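Long-range contacts in thiol-disulfide oxidoreductase (Bacteroides thetaiotaomicron, PDB 3FW2), which probably acts in thiol-disulfide redox chemistry as a TlpA-like thioredoxin-family protein, of which this chain is the C-terminal domain: residues G8-F13 and D126-A131; F40-N45 and G74-V79. One frame throughout, in Å; residues are numbered along the deposited sequence.

Contact 1 (G8-F13 and D126-A131); sequences GKYAPF and DGKILA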
ATOM      1  N   GLY A   8     -14.660  -8.151  17.204  1.00 24.61           N
ATOM      2  CA  GLY A   8     -15.034  -8.244  18.610  1.00 23.93           C
ATOM      3  C   GLY A   8     -14.146  -7.455  19.576  1.00 23.22           C
ATOM      4  O   GLY A   8     -14.524  -7.247  20.733  1.00 22.48           O
ATOM      5  N   LYS A   9     -12.982  -7.004  19.108  1.00 21.91           N
ATOM      6  CA  LYS A   9     -12.082  -6.169  19.911  1.00 21.72           C
ATOM      7  C   LYS A   9     -12.567  -4.754  19.820  1.00 21.21           C
ATOM      8  O   LYS A   9     -13.314  -4.420  18.903  1.00 21.35           O
ATOM      9  CB  LYS A   9     -10.659  -6.238  19.366  1.00 22.03           C
ATOM     10  CG  LYS A   9      -9.992  -7.593  19.491  1.00 25.25           C
ATOM     11  CD  LYS A   9      -9.484  -7.824  20.889  1.00 29.00           C
ATOM     12  CE  LYS A   9      -8.942  -9.247  21.059  1.00 32.70           C
ATOM     13  NZ  LYS A   9      -7.808  -9.547  20.132  1.00 34.51           N
ATOM     14  N   TYR A  10     -12.151  -3.903  20.756  1.00 20.42           N
ATOM     15  CA  TYR A  10     -12.409  -2.480  20.631  1.00 20.51           C
ATOM     16  C   TYR A  10     -11.426  -1.881  19.629  1.00 18.99           C
ATOM     17  O   TYR A  10     -10.244  -2.218  19.660  1.00 18.54           O
ATOM     18  CB  TYR A  10     -12.240  -1.800  21.982  1.00 20.88           C
ATOM     19  CG  TYR A  10     -13.380  -2.034  22.930  1.00 27.90           C
ATOM     20  CD1 TYR A  10     -14.656  -1.525  22.644  1.00 33.23           C
ATOM     21  CD2 TYR A  10     -13.191  -2.714  24.133  1.00 33.19           C
ATOM     22  CE1 TYR A  10     -15.712  -1.683  23.526  1.00 35.66           C
ATOM     23  CE2 TYR A  10     -14.249  -2.888  25.028  1.00 35.48           C
ATOM     24  CZ  TYR A  10     -15.509  -2.371  24.716  1.00 37.20           C
ATOM     25  OH  TYR A  10     -16.582  -2.530  25.585  1.00 37.09           O
ATOM     26  N   ALA A  11     -11.932  -0.998  18.763  1.00 17.27           N
ATOM     27  CA  ALA A  11     -11.131  -0.330  17.721  1.00 16.16           C
ATOM     28  C   ALA A  11      -9.889   0.371  18.332  1.00 14.63           C
ATOM     29  O   ALA A  11     -10.040   1.120  19.268  1.00 13.85           O
ATOM     30  CB  ALA A  11     -12.007   0.734  17.011  1.00 15.90           C
ATOM     31  N   PRO A  12      -8.684   0.173  17.752  1.00 13.53           N
ATOM     32  CA  PRO A  12      -7.556   1.036  18.148  1.00 13.14           C
ATOM     33  C   PRO A  12      -7.833   2.531  17.981  1.00 13.20           C
ATOM     34  O   PRO A  12      -8.569   2.960  17.055  1.00 11.20           O
ATOM     35  CB  PRO A  12      -6.420   0.608  17.198  1.00 13.64           C
ATOM     36  CG  PRO A  12      -6.747  -0.866  16.843  1.00 14.47           C
ATOM     37  CD  PRO A  12      -8.282  -0.859  16.772  1.00 14.47           C
ATOM     38  N   PHE A  13      -7.263   3.330  18.870  1.00 12.56           N
ATOM     39  CA  PHE A  13      -7.488   4.763  18.775  1.00 13.45           C
ATOM     40  C   PHE A  13      -6.910   5.331  17.502  1.00 13.66           C
ATOM     41  O   PHE A  13      -5.857   4.863  17.020  1.00 14.64           O
ATOM     42  CB  PHE A  13      -6.835   5.447  19.945  1.00 14.25           C
ATOM     43  CG  PHE A  13      -7.013   6.915  19.952  1.00 13.85           C
ATOM     44  CD1 PHE A  13      -8.244   7.477  20.224  1.00 16.13           C
ATOM     45  CD2 PHE A  13      -5.931   7.733  19.760  1.00 14.98           C
ATOM     46  CE1 PHE A  13      -8.385   8.888  20.263  1.00 15.59           C
ATOM     47  CE2 PHE A  13      -6.073   9.118  19.806  1.00 14.68           C
ATOM     48  CZ  PHE A  13      -7.275   9.678  20.035  1.00 14.47           C
ATOM     49  N   ASP A 126     -20.244   1.657  20.217  1.00 19.31           N
ATOM     50  CA  ASP A 126     -19.307   1.554  21.342  1.00 21.16           C
ATOM     51  C   ASP A 126     -17.853   1.253  20.944  1.00 20.42           C
ATOM     52  O   ASP A 126     -16.989   1.042  21.816  1.00 19.99           O
ATOM     53  CB  ASP A 126     -19.821   0.561  22.408  1.00 22.34           C
ATOM     54  CG  ASP A 126     -19.815  -0.861  21.941  1.00 27.12           C
ATOM     55  OD1 ASP A 126     -19.487  -1.125  20.755  1.00 32.13           O
ATOM     56  OD2 ASP A 126     -20.107  -1.746  22.777  1.00 36.34           O
ATOM     57  N   GLY A 127     -17.567   1.246  19.636  1.00 19.93           N
ATOM     58  CA  GLY A 127     -16.222   1.043  19.166  1.00 18.84           C
ATOM     59  C   GLY A 127     -15.835  -0.396  18.891  1.00 18.05           C
ATOM     60  O   GLY A 127     -14.686  -0.669  18.524  1.00 19.25           O
ATOM     61  N   LYS A 128     -16.759  -1.336  19.056  1.00 16.78           N
ATOM     62  CA  LYS A 128     -16.426  -2.748  18.858  1.00 17.25           C
ATOM     63  C   LYS A 128     -16.303  -3.026  17.352  1.00 15.77           C
ATOM     64  O   LYS A 128     -17.120  -2.515  16.602  1.00 15.27           O
ATOM     65  CB  LYS A 128     -17.557  -3.631  19.363  1.00 18.51           C
ATOM     66  CG  LYS A 128     -17.117  -4.890  19.941  1.00 24.36           C
ATOM     67  CD  LYS A 128     -16.689  -4.642  21.417  1.00 31.22           C
ATOM     68  CE  LYS A 128     -17.862  -4.325  22.329  1.00 33.80           C
ATOM     69  NZ  LYS A 128     -17.407  -4.195  23.746  1.00 35.03           N
ATOM     70  N   ILE A 129     -15.346  -3.860  16.953  1.00 13.94           N
ATOM     71  CA  ILE A 129     -15.149  -4.243  15.577  1.00 13.80           C
ATOM     72  C   ILE A 129     -16.152  -5.312  15.194  1.00 13.41           C
ATOM     73  O   ILE A 129     -16.076  -6.478  15.697  1.00 14.35           O
ATOM     74  CB  ILE A 129     -13.720  -4.710  15.305  1.00 13.17           C
ATOM     75  CG1 ILE A 129     -12.753  -3.547  15.552  1.00 15.74           C
ATOM     76  CG2 ILE A 129     -13.573  -5.240  13.832  1.00 15.07           C
ATOM     77  CD1 ILE A 129     -11.303  -3.943  15.602  1.00 16.33           C
ATOM     78  N   LEU A 130     -17.088  -4.911  14.328  1.00 13.45           N
ATOM     79  CA  LEU A 130     -18.160  -5.799  13.844  1.00 13.52           C
ATOM     80  C   LEU A 130     -17.784  -6.639  12.623  1.00 13.82           C
ATOM     81  O   LEU A 130     -18.157  -7.815  12.532  1.00 14.57           O
ATOM     82  CB  LEU A 130     -19.441  -5.014  13.547  1.00 13.93           C
ATOM     83  CG  LEU A 130     -20.048  -4.191  14.677  1.00 15.59           C
ATOM     84  CD1 LEU A 130     -21.248  -3.331  14.178  1.00 18.65           C
ATOM     85  CD2 LEU A 130     -20.454  -5.157  15.842  1.00 19.37           C
ATOM     86  N   ALA A 131     -17.067  -6.057  11.677  1.00 13.45           N
ATOM     87  CA  ALA A 131     -16.726  -6.726  10.435  1.00 13.88           C
ATOM     88  C   ALA A 131     -15.624  -5.966   9.744  1.00 13.85           C
ATOM     89  O   ALA A 131     -15.404  -4.798  10.008  1.00 12.13           O
ATOM     90  CB  ALA A 131     -17.944  -6.762   9.497  1.00 13.90           C
TER
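A single beta bridge, Tyr10 with Lys128, ties the N-terminal loop of this thioredoxin-like domain to the turn that leads into edge strand 129-132. The two bridged side chains cross obliquely. Tyr10 has CG anti to its carbonyl carbon, and Lys128 is bent at both chi2 (82°) and chi3 (70°), which folds its chain back over the phenol. The evidence for a CH-pi contact is that Lys128 CD sits 4.1 Å from the Tyr10 ring centroid, 25° off the normal and displaced toward the rim. Asp126 O meets the edge of the same ring, 3.5 Å from Tyr10 CE1. An alanine in place of Lys128 would remove the CD methylene over the Tyr10 face and would probably leave that ring less firmly held. Asp126 OD1, whose place is less certain, accepts from Lys128 N in an Asx turn just before the bridge. Ile129 turns to the domain interior, where it packs on Ile121 and Leu123 of the adjacent strand. Three backbone bonds fix the register: Ala11 N to Gly127 O (2.8 Å), Gly8 N to Ile129 O (2.7 Å) and Ile129 N to Lys9 O (2.9 Å), the last nearly along the C=O axis of Lys9.

Contact 2 (F40-N45 and G74-V79); sequences FWASWN and GISLDV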
ATOM      1  N   PHE A  40     -10.476   2.608   3.786  1.00  8.71           N
ATOM      2  CA  PHE A  40      -9.078   2.956   3.592  1.00 10.00           C
ATOM      3  C   PHE A  40      -8.727   2.902   2.091  1.00  9.00           C
ATOM      4  O   PHE A  40      -9.147   1.989   1.372  1.00  8.65           O
ATOM      5  CB  PHE A  40      -8.168   1.950   4.284  1.00 10.65           C
ATOM      6  CG  PHE A  40      -8.265   1.948   5.799  1.00 10.70           C
ATOM      7  CD1 PHE A  40      -7.439   2.736   6.558  1.00 11.15           C
ATOM      8  CD2 PHE A  40      -9.221   1.206   6.436  1.00 12.05           C
ATOM      9  CE1 PHE A  40      -7.515   2.732   7.954  1.00 15.41           C
ATOM     10  CE2 PHE A  40      -9.298   1.227   7.844  1.00 14.69           C
ATOM     11  CZ  PHE A  40      -8.434   1.993   8.564  1.00  9.57           C
ATOM     12  N   TRP A  41      -7.964   3.895   1.632  1.00  8.56           N
ATOM     13  CA  TRP A  41      -7.698   4.052   0.213  1.00  8.48           C
ATOM     14  C   TRP A  41      -6.471   4.946   0.058  1.00  8.42           C
ATOM     15  O   TRP A  41      -5.918   5.456   1.044  1.00  8.54           O
ATOM     16  CB  TRP A  41      -8.899   4.727  -0.471  1.00  8.82           C
ATOM     17  CG  TRP A  41      -9.144   6.143  -0.048  1.00  6.82           C
ATOM     18  CD1 TRP A  41      -9.615   6.572   1.164  1.00 10.87           C
ATOM     19  CD2 TRP A  41      -8.854   7.331  -0.801  1.00  7.81           C
ATOM     20  NE1 TRP A  41      -9.663   7.936   1.199  1.00 11.09           N
ATOM     21  CE2 TRP A  41      -9.198   8.436   0.022  1.00  9.86           C
ATOM     22  CE3 TRP A  41      -8.378   7.565  -2.084  1.00  9.85           C
ATOM     23  CZ2 TRP A  41      -9.081   9.755  -0.421  1.00 11.58           C
ATOM     24  CZ3 TRP A  41      -8.248   8.861  -2.522  1.00  9.95           C
ATOM     25  CH2 TRP A  41      -8.577   9.941  -1.684  1.00  9.17           C
ATOM     26  N   ALA A  42      -6.056   5.165  -1.180  1.00  8.64           N
ATOM     27  CA  ALA A  42      -5.086   6.204  -1.490  1.00  8.64           C
ATOM     28  C   ALA A  42      -5.192   6.636  -2.926  1.00  9.12           C
ATOM     29  O   ALA A  42      -5.497   5.832  -3.832  1.00  8.81           O
ATOM     30  CB  ALA A  42      -3.639   5.732  -1.235  1.00  9.18           C
ATOM     31  N   SER A  43      -4.903   7.909  -3.198  1.00  9.69           N
ATOM     32  CA  SER A  43      -4.963   8.395  -4.569  1.00 10.12           C
ATOM     33  C   SER A  43      -3.904   7.752  -5.470  1.00 11.50           C
ATOM     34  O   SER A  43      -4.040   7.685  -6.687  1.00 12.45           O
ATOM     35  CB  SER A  43      -4.880   9.941  -4.594  1.00 10.92           C
ATOM     36  OG  SER A  43      -3.524  10.370  -4.547  1.00 11.00           O
ATOM     37  N   TRP A  44      -2.802   7.328  -4.886  1.00 10.80           N
ATOM     38  CA  TRP A  44      -1.761   6.618  -5.602  1.00 11.43           C
ATOM     39  C   TRP A  44      -2.119   5.142  -5.919  1.00 11.99           C
ATOM     40  O   TRP A  44      -1.291   4.391  -6.532  1.00 13.27           O
ATOM     41  CB  TRP A  44      -0.418   6.713  -4.840  1.00 12.10           C
ATOM     42  CG  TRP A  44      -0.376   6.226  -3.403  1.00 11.94           C
ATOM     43  CD1 TRP A  44      -0.344   7.009  -2.286  1.00 11.85           C
ATOM     44  CD2 TRP A  44      -0.310   4.875  -2.946  1.00  9.77           C
ATOM     45  NE1 TRP A  44      -0.260   6.224  -1.171  1.00 11.88           N
ATOM     46  CE2 TRP A  44      -0.232   4.910  -1.548  1.00 11.81           C
ATOM     47  CE3 TRP A  44      -0.289   3.618  -3.594  1.00 13.69           C
ATOM     48  CZ2 TRP A  44      -0.164   3.741  -0.755  1.00 11.26           C
ATOM     49  CZ3 TRP A  44      -0.218   2.450  -2.785  1.00 10.10           C
ATOM     50  CH2 TRP A  44      -0.170   2.529  -1.396  1.00 13.27           C
ATOM     51  N   ASN A  45      -3.335   4.712  -5.517  1.00  9.82           N
ATOM     52  CA  ASN A  45      -3.860   3.411  -5.922  1.00  9.31           C
ATOM     53  C   ASN A  45      -5.262   3.541  -6.486  1.00 10.49           C
ATOM     54  O   ASN A  45      -6.202   3.086  -5.902  1.00 11.75           O
ATOM     55  CB  ASN A  45      -3.861   2.484  -4.700  1.00  9.19           C
ATOM     56  CG  ASN A  45      -4.295   1.088  -5.033  1.00 11.65           C
ATOM     57  OD1 ASN A  45      -3.806   0.513  -5.971  1.00 13.91           O
ATOM     58  ND2 ASN A  45      -5.213   0.563  -4.256  1.00 13.58           N
ATOM     59  N   GLY A  74     -13.525   8.197   5.513  1.00  9.35           N
ATOM     60  CA  GLY A  74     -12.477   7.734   4.616  1.00 10.04           C
ATOM     61  C   GLY A  74     -11.139   8.126   5.205  1.00  9.71           C
ATOM     62  O   GLY A  74     -10.909   9.292   5.554  1.00  9.77           O
ATOM     63  N   ILE A  75     -10.253   7.147   5.281  1.00  9.04           N
ATOM     64  CA  ILE A  75      -8.882   7.331   5.719  1.00  9.66           C
ATOM     65  C   ILE A  75      -7.943   7.049   4.565  1.00 10.17           C
ATOM     66  O   ILE A  75      -7.901   5.927   4.036  1.00  9.77           O
ATOM     67  CB  ILE A  75      -8.544   6.426   6.883  1.00  9.48           C
ATOM     68  CG1 ILE A  75      -9.452   6.749   8.091  1.00  9.77           C
ATOM     69  CG2 ILE A  75      -7.072   6.575   7.232  1.00  9.74           C
ATOM     70  CD1 ILE A  75      -9.192   5.975   9.350  1.00 12.16           C
ATOM     71  N   SER A  76      -7.217   8.064   4.132  1.00  8.20           N
ATOM     72  CA  SER A  76      -6.270   7.894   3.047  1.00  8.90           C
ATOM     73  C   SER A  76      -4.865   7.608   3.518  1.00  9.15           C
ATOM     74  O   SER A  76      -4.407   8.174   4.526  1.00 10.24           O
ATOM     75  CB  SER A  76      -6.216   9.124   2.169  1.00 10.06           C
ATOM     76  OG  SER A  76      -5.232   8.973   1.127  1.00 10.10           O
ATOM     77  N   LEU A  77      -4.176   6.783   2.741  1.00  8.63           N
ATOM     78  CA  LEU A  77      -2.756   6.519   2.910  1.00  9.33           C
ATOM     79  C   LEU A  77      -1.907   7.295   1.900  1.00  8.25           C
ATOM     80  O   LEU A  77      -0.750   6.935   1.609  1.00  9.05           O
ATOM     81  CB  LEU A  77      -2.483   5.007   2.886  1.00 10.39           C
ATOM     82  CG  LEU A  77      -3.311   4.229   3.894  1.00  9.79           C
ATOM     83  CD1 LEU A  77      -2.962   2.746   3.737  1.00 10.72           C
ATOM     84  CD2 LEU A  77      -3.114   4.699   5.358  1.00 10.29           C
ATOM     85  N   ASP A  78      -2.447   8.381   1.375  1.00  8.91           N
ATOM     86  CA  ASP A  78      -1.665   9.311   0.568  1.00  8.74           C
ATOM     87  C   ASP A  78      -0.518   9.961   1.372  1.00  9.38           C
ATOM     88  O   ASP A  78      -0.601  10.141   2.615  1.00  9.45           O
ATOM     89  CB  ASP A  78      -2.536  10.435   0.026  1.00  8.12           C
ATOM     90  CG  ASP A  78      -3.264  10.057  -1.227  1.00  9.70           C
ATOM     91  OD1 ASP A  78      -2.573   9.832  -2.230  1.00 11.46           O
ATOM     92  OD2 ASP A  78      -4.497   9.995  -1.227  1.00  9.64           O
ATOM     93  N   VAL A  79       0.513  10.352   0.637  1.00  9.40           N
ATOM     94  CA  VAL A  79       1.633  11.134   1.197  1.00  9.66           C
ATOM     95  C   VAL A  79       1.628  12.560   0.722  1.00 10.87           C
ATOM     96  O   VAL A  79       2.290  13.426   1.333  1.00 10.95           O
ATOM     97  CB  VAL A  79       2.963  10.512   0.844  1.00 11.39           C
ATOM     98  CG1 VAL A  79       3.113   9.152   1.640  1.00 12.65           C
ATOM     99  CG2 VAL A  79       3.122  10.406  -0.663  1.00 11.50           C
TER
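Backbone hydrogen bonds set the frame of this contact, in which strands 35-41 and 70-76 run parallel. Trp41 N donates to Ile75 O (3.1 Å), and Leu77 N returns a shorter, straighter bond to Trp41 O (2.8 Å), nearly along the C=O axis. Phe40 pairs with Ile75 and Trp41 with Ser76, each pair sharing a face of the sheet.

Apolar packing follows those faces. Phe40 and Ile75 lie side by side and point the same way, with Phe40 CD1 3.9 Å from Ile75 CB. On the other face, Ser76 CB stands over the five-membered ring of Trp41, 4.0 Å from its centroid, a CH-pi contact; Trp84 of helix 81-90 also meets the Trp41 rings.

Side-chain polar bonds gather on the Asp78 carboxylate. Its OD1 accepts from Ser43 OG (2.6 Å), while its OD2 takes both Ser43 N (2.9 Å) and Ser76 OG (2.7 Å). All three donors approach from above the carboxylate plane, and two donors on OD2 would be expected to stabilise the charged form of this buried acid. Ser76 OG in turn accepts from Asp78 N, closing an ST turn. Trp44 CG takes the crowded position between backbone N and carbonyl carbon (chi1 57°), which brings NE1 to Leu77 O (2.9 Å). That oxygen lies in the indole plane, although the donor stands well above the carbonyl plane.

The type I turn from Ala42 to Asn45 directly follows strand 35-41, the first strand of the beta-alpha-beta unit and the middle one of the sheet, and ends where, in thioredoxins, the Trp-Cys-X-X-Cys motif begins; Trp44-Asn45 probably corresponds to its first two positions, with asparagine in place of the first cysteine.

The two contacts lie on opposite sides of the chain's centre, with nearest atoms about 8 Å apart, so they do not touch. Both reach the same five-stranded sheet. Contact 1 lies at one edge of it, where residues 8-13 bond to the start of strand 129-132, and strand 119-123 separates that edge from strand 35-41 of contact 2. Contact 2 falls between the segments of contact 1 in sequence. Its loop end probably corresponds to the thioredoxin active-site position, though Asn45 stands where the first cysteine would be, and faces the second subunit, where Asn45 OD1 bonds Asn45 ND2 of that copy. Contact 1, with its centre 22 Å from that of contact 2, is touched by no other chain of the assembly.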